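Local coordinates for aldehyde Dehydrogenase (Burkholderia cenocepacia, PDB 4O6R), which probably oxidises aldehydes to carboxylic acids with NAD(P)+ as cofactor, at residues G137-I147 with H474-N485. Residues are numbered along the deposited sequence; the frame is centred on the assembly and turned at random.
Sequences GFLNYVQRAPI and HDYTEARSVWVN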
# COMPACT_ATOMS: atom_id res chain seq x y z
N GLY A 137 -2.19 -15.91 18.12
CA GLY A 137 -3.22 -15.68 19.11
C GLY A 137 -3.48 -14.21 19.40
O GLY A 137 -4.37 -13.89 20.22
N PHE A 138 -2.71 -13.33 18.76
CA PHE A 138 -2.93 -11.89 18.87
C PHE A 138 -3.44 -11.30 17.56
O PHE A 138 -2.99 -11.69 16.48
CB PHE A 138 -1.63 -11.18 19.25
CG PHE A 138 -1.13 -11.51 20.61
CD1 PHE A 138 -0.31 -12.61 20.81
CD2 PHE A 138 -1.46 -10.71 21.69
CE1 PHE A 138 0.16 -12.90 22.07
CE2 PHE A 138 -0.98 -11.00 22.94
CZ PHE A 138 -0.17 -12.10 23.14
N LEU A 139 -4.38 -10.36 17.67
CA LEU A 139 -4.82 -9.55 16.57
C LEU A 139 -4.28 -8.13 16.77
O LEU A 139 -4.50 -7.53 17.81
CB LEU A 139 -6.33 -9.47 16.56
CG LEU A 139 -6.92 -8.52 15.53
CD1 LEU A 139 -6.58 -9.01 14.13
CD2 LEU A 139 -8.41 -8.39 15.72
N ASN A 140 -3.62 -7.58 15.75
CA ASN A 140 -3.08 -6.23 15.84
C ASN A 140 -3.50 -5.41 14.65
O ASN A 140 -3.02 -5.63 13.55
CB ASN A 140 -1.54 -6.30 15.98
CG ASN A 140 -0.86 -4.94 16.05
OD1 ASN A 140 0.31 -4.82 15.66
ND2 ASN A 140 -1.55 -3.93 16.58
N TYR A 141 -4.47 -4.52 14.85
CA TYR A 141 -4.90 -3.62 13.79
C TYR A 141 -4.44 -2.20 14.09
O TYR A 141 -4.36 -1.79 15.27
CB TYR A 141 -6.41 -3.67 13.59
CG TYR A 141 -7.32 -3.25 14.75
CD1 TYR A 141 -7.72 -4.15 15.74
CD2 TYR A 141 -7.81 -1.96 14.82
CE1 TYR A 141 -8.59 -3.76 16.78
CE2 TYR A 141 -8.67 -1.56 15.85
CZ TYR A 141 -9.07 -2.47 16.80
OH TYR A 141 -9.93 -2.03 17.78
N VAL A 142 -4.14 -1.47 13.04
CA VAL A 142 -3.65 -0.11 13.14
C VAL A 142 -4.56 0.79 12.32
O VAL A 142 -4.76 0.54 11.13
CB VAL A 142 -2.22 0.01 12.62
CG1 VAL A 142 -1.70 1.44 12.76
CG2 VAL A 142 -1.32 -0.97 13.36
N GLN A 143 -5.12 1.81 12.97
CA GLN A 143 -5.92 2.81 12.29
C GLN A 143 -5.07 4.04 11.95
O GLN A 143 -4.14 4.35 12.67
CB GLN A 143 -7.03 3.28 13.21
CG GLN A 143 -7.92 2.17 13.73
CD GLN A 143 -9.16 2.10 12.95
OE1 GLN A 143 -9.17 2.38 11.74
NE2 GLN A 143 -10.24 1.77 13.61
N ARG A 144 -5.44 4.75 10.89
CA ARG A 144 -4.93 6.09 10.64
C ARG A 144 -5.93 7.10 11.17
O ARG A 144 -6.89 7.48 10.48
CB ARG A 144 -4.69 6.29 9.14
CG ARG A 144 -3.68 5.29 8.55
CD ARG A 144 -2.30 5.31 9.21
NE ARG A 144 -1.71 6.67 9.27
CZ ARG A 144 -0.50 6.94 9.74
NH1 ARG A 144 0.30 5.97 10.18
NH2 ARG A 144 -0.06 8.20 9.77
N ALA A 145 -5.72 7.57 12.40
CA ALA A 145 -6.67 8.50 13.03
C ALA A 145 -6.24 9.94 12.74
O ALA A 145 -5.07 10.20 12.54
CB ALA A 145 -6.72 8.26 14.52
N PRO A 146 -7.19 10.89 12.73
CA PRO A 146 -6.79 12.27 12.58
C PRO A 146 -5.99 12.75 13.78
O PRO A 146 -6.06 12.16 14.85
CB PRO A 146 -8.12 13.03 12.49
CG PRO A 146 -9.16 12.11 12.97
CD PRO A 146 -8.64 10.72 12.88
N ILE A 147 -5.27 13.84 13.59
CA ILE A 147 -4.44 14.41 14.65
C ILE A 147 -5.28 15.18 15.65
O ILE A 147 -5.09 15.02 16.87
CB ILE A 147 -3.35 15.30 14.04
CG1 ILE A 147 -2.39 14.41 13.23
CG2 ILE A 147 -2.62 16.08 15.13
CD1 ILE A 147 -1.48 15.20 12.33
N HIS A 474 -1.07 10.71 5.00
CA HIS A 474 -0.22 10.14 6.07
C HIS A 474 0.21 11.22 7.10
O HIS A 474 0.15 10.99 8.31
CB HIS A 474 1.00 9.45 5.44
CG HIS A 474 1.84 8.69 6.41
ND1 HIS A 474 1.61 7.37 6.73
CD2 HIS A 474 2.92 9.07 7.14
CE1 HIS A 474 2.52 6.96 7.59
NE2 HIS A 474 3.32 7.97 7.87
N ASP A 475 0.66 12.37 6.60
CA ASP A 475 1.16 13.46 7.42
C ASP A 475 0.02 14.17 8.19
O ASP A 475 0.29 14.98 9.08
CB ASP A 475 1.86 14.54 6.57
CG ASP A 475 3.17 14.10 5.94
OD1 ASP A 475 3.76 13.06 6.35
OD2 ASP A 475 3.64 14.89 5.06
N TYR A 476 -1.24 13.93 7.82
CA TYR A 476 -2.40 14.45 8.56
C TYR A 476 -3.12 13.40 9.42
O TYR A 476 -4.22 13.66 9.93
CB TYR A 476 -3.38 15.20 7.62
CG TYR A 476 -2.93 16.62 7.44
CD1 TYR A 476 -3.05 17.52 8.49
CD2 TYR A 476 -2.32 17.07 6.25
CE1 TYR A 476 -2.62 18.83 8.37
CE2 TYR A 476 -1.89 18.38 6.13
CZ TYR A 476 -2.06 19.25 7.21
OH TYR A 476 -1.64 20.56 7.16
N THR A 477 -2.49 12.25 9.61
CA THR A 477 -3.02 11.22 10.50
C THR A 477 -1.93 10.70 11.41
O THR A 477 -0.75 11.03 11.27
CB THR A 477 -3.66 10.05 9.71
OG1 THR A 477 -2.69 9.52 8.78
CG2 THR A 477 -4.89 10.54 8.98
N GLU A 478 -2.33 9.88 12.38
CA GLU A 478 -1.38 9.23 13.27
C GLU A 478 -1.74 7.78 13.39
O GLU A 478 -2.91 7.40 13.33
CB GLU A 478 -1.37 9.87 14.66
CG GLU A 478 -2.72 9.71 15.35
CD GLU A 478 -3.04 10.69 16.46
OE1 GLU A 478 -2.39 11.77 16.57
OE2 GLU A 478 -3.96 10.37 17.25
N ALA A 479 -0.73 6.94 13.58
CA ALA A 479 -0.98 5.51 13.74
C ALA A 479 -1.53 5.23 15.16
O ALA A 479 -0.97 5.68 16.18
CB ALA A 479 0.29 4.72 13.51
N ARG A 480 -2.63 4.47 15.20
CA ARG A 480 -3.25 4.02 16.46
C ARG A 480 -3.26 2.50 16.42
O ARG A 480 -4.04 1.89 15.69
CB ARG A 480 -4.68 4.53 16.59
CG ARG A 480 -4.89 6.02 16.76
CD ARG A 480 -4.17 6.50 17.98
NE ARG A 480 -4.62 7.76 18.54
CZ ARG A 480 -5.51 7.93 19.52
NH1 ARG A 480 -6.20 6.93 20.03
NH2 ARG A 480 -5.72 9.14 19.98
N SER A 481 -2.34 1.89 17.16
CA SER A 481 -2.15 0.45 17.13
C SER A 481 -2.94 -0.21 18.27
O SER A 481 -2.80 0.19 19.42
CB SER A 481 -0.67 0.13 17.28
OG SER A 481 -0.44 -1.26 17.35
N VAL A 482 -3.80 -1.16 17.94
CA VAL A 482 -4.63 -1.84 18.93
C VAL A 482 -4.29 -3.32 18.87
O VAL A 482 -4.26 -3.93 17.78
CB VAL A 482 -6.14 -1.65 18.68
CG1 VAL A 482 -6.95 -2.44 19.71
CG2 VAL A 482 -6.55 -0.17 18.75
N TRP A 483 -4.03 -3.89 20.03
CA TRP A 483 -3.70 -5.32 20.16
C TRP A 483 -4.79 -6.02 20.92
O TRP A 483 -5.15 -5.57 22.03
CB TRP A 483 -2.42 -5.53 20.98
CG TRP A 483 -1.15 -5.12 20.33
CD1 TRP A 483 -0.71 -3.85 20.13
CD2 TRP A 483 -0.11 -5.99 19.86
NE1 TRP A 483 0.54 -3.86 19.56
CE2 TRP A 483 0.92 -5.16 19.35
CE3 TRP A 483 0.03 -7.37 19.78
CZ2 TRP A 483 2.10 -5.67 18.79
CZ3 TRP A 483 1.21 -7.90 19.22
CH2 TRP A 483 2.23 -7.02 18.72
N VAL A 484 -5.31 -7.10 20.35
CA VAL A 484 -6.22 -8.00 21.10
C VAL A 484 -5.55 -9.34 21.38
O VAL A 484 -5.25 -10.09 20.45
CB VAL A 484 -7.51 -8.28 20.36
CG1 VAL A 484 -8.48 -9.05 21.26
CG2 VAL A 484 -8.15 -6.97 19.86
N ASN A 485 -5.40 -9.66 22.65
CA ASN A 485 -4.95 -10.99 23.02
C ASN A 485 -6.12 -11.97 22.99
O ASN A 485 -6.84 -12.10 23.97
CB ASN A 485 -4.34 -10.97 24.41
CG ASN A 485 -3.76 -12.32 24.78
OD1 ASN A 485 -3.83 -13.26 24.01
ND2 ASN A 485 -3.20 -12.41 25.98
O HOH W 1 2.08 9.86 10.57
O HOH W 2 -6.52 11.35 17.42
O HOH W 3 -3.45 13.35 18.27
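Asn140 lies flat over the indole of Trp483 where strands 138-146 and 477-485 pair antiparallel in the protruding beta arm, strand 129-131 running along the other edge of 138-146, as in the oligomerisation domain of aldehyde dehydrogenases. The amide and ring planes are 14° apart, with Asn140 CG above the centre of the indole. Asn140 CG stands anti to the backbone N (chi1 179°), which carries the amide across to the partner strand; there ND2 spends both hydrogens in its own plane, on Ser481 OG and on Val482 O, each at 3.0 Å. Val482 O also accepts from Tyr141 N, the amide coming from above the carbonyl plane. Asn140 OD1 bonds to Ser454 of a second subunit. Next along this face, Phe138 leans its ring over the side chain of Asn485, Phe138 CE2 reaching Asn485 CG at 3.6 Å. On the face of Leu139 and Val484, the phenol of Tyr141 lies over Val482, whose CB sits under the ring 3.8 Å from its centroid, and Tyr141 OH bonds to His431 of the second subunit. That subunit also adds a parallel strand beside Ser481-Val484, continuing the sheet across the interface. Near the body of the chain, Glu478 OE2 receives Arg480 NE in a salt bridge. The bends of Arg144 at chi2 and chi3 leave its guanidinium standing off the face of Val142, between the His474 ring, on which it stacks (planes 19° apart, centres 4.1 Å), and the backbone of Glu478 and Ala479, which lies over the opposite face. At the guanidinium edge, Thr477 OG1, also hydrogen-bonded to Met473 O in the helix just before, lies in plane and takes hydrogens from both Arg144 NE and Arg144 NH2, each 3.1 Å away.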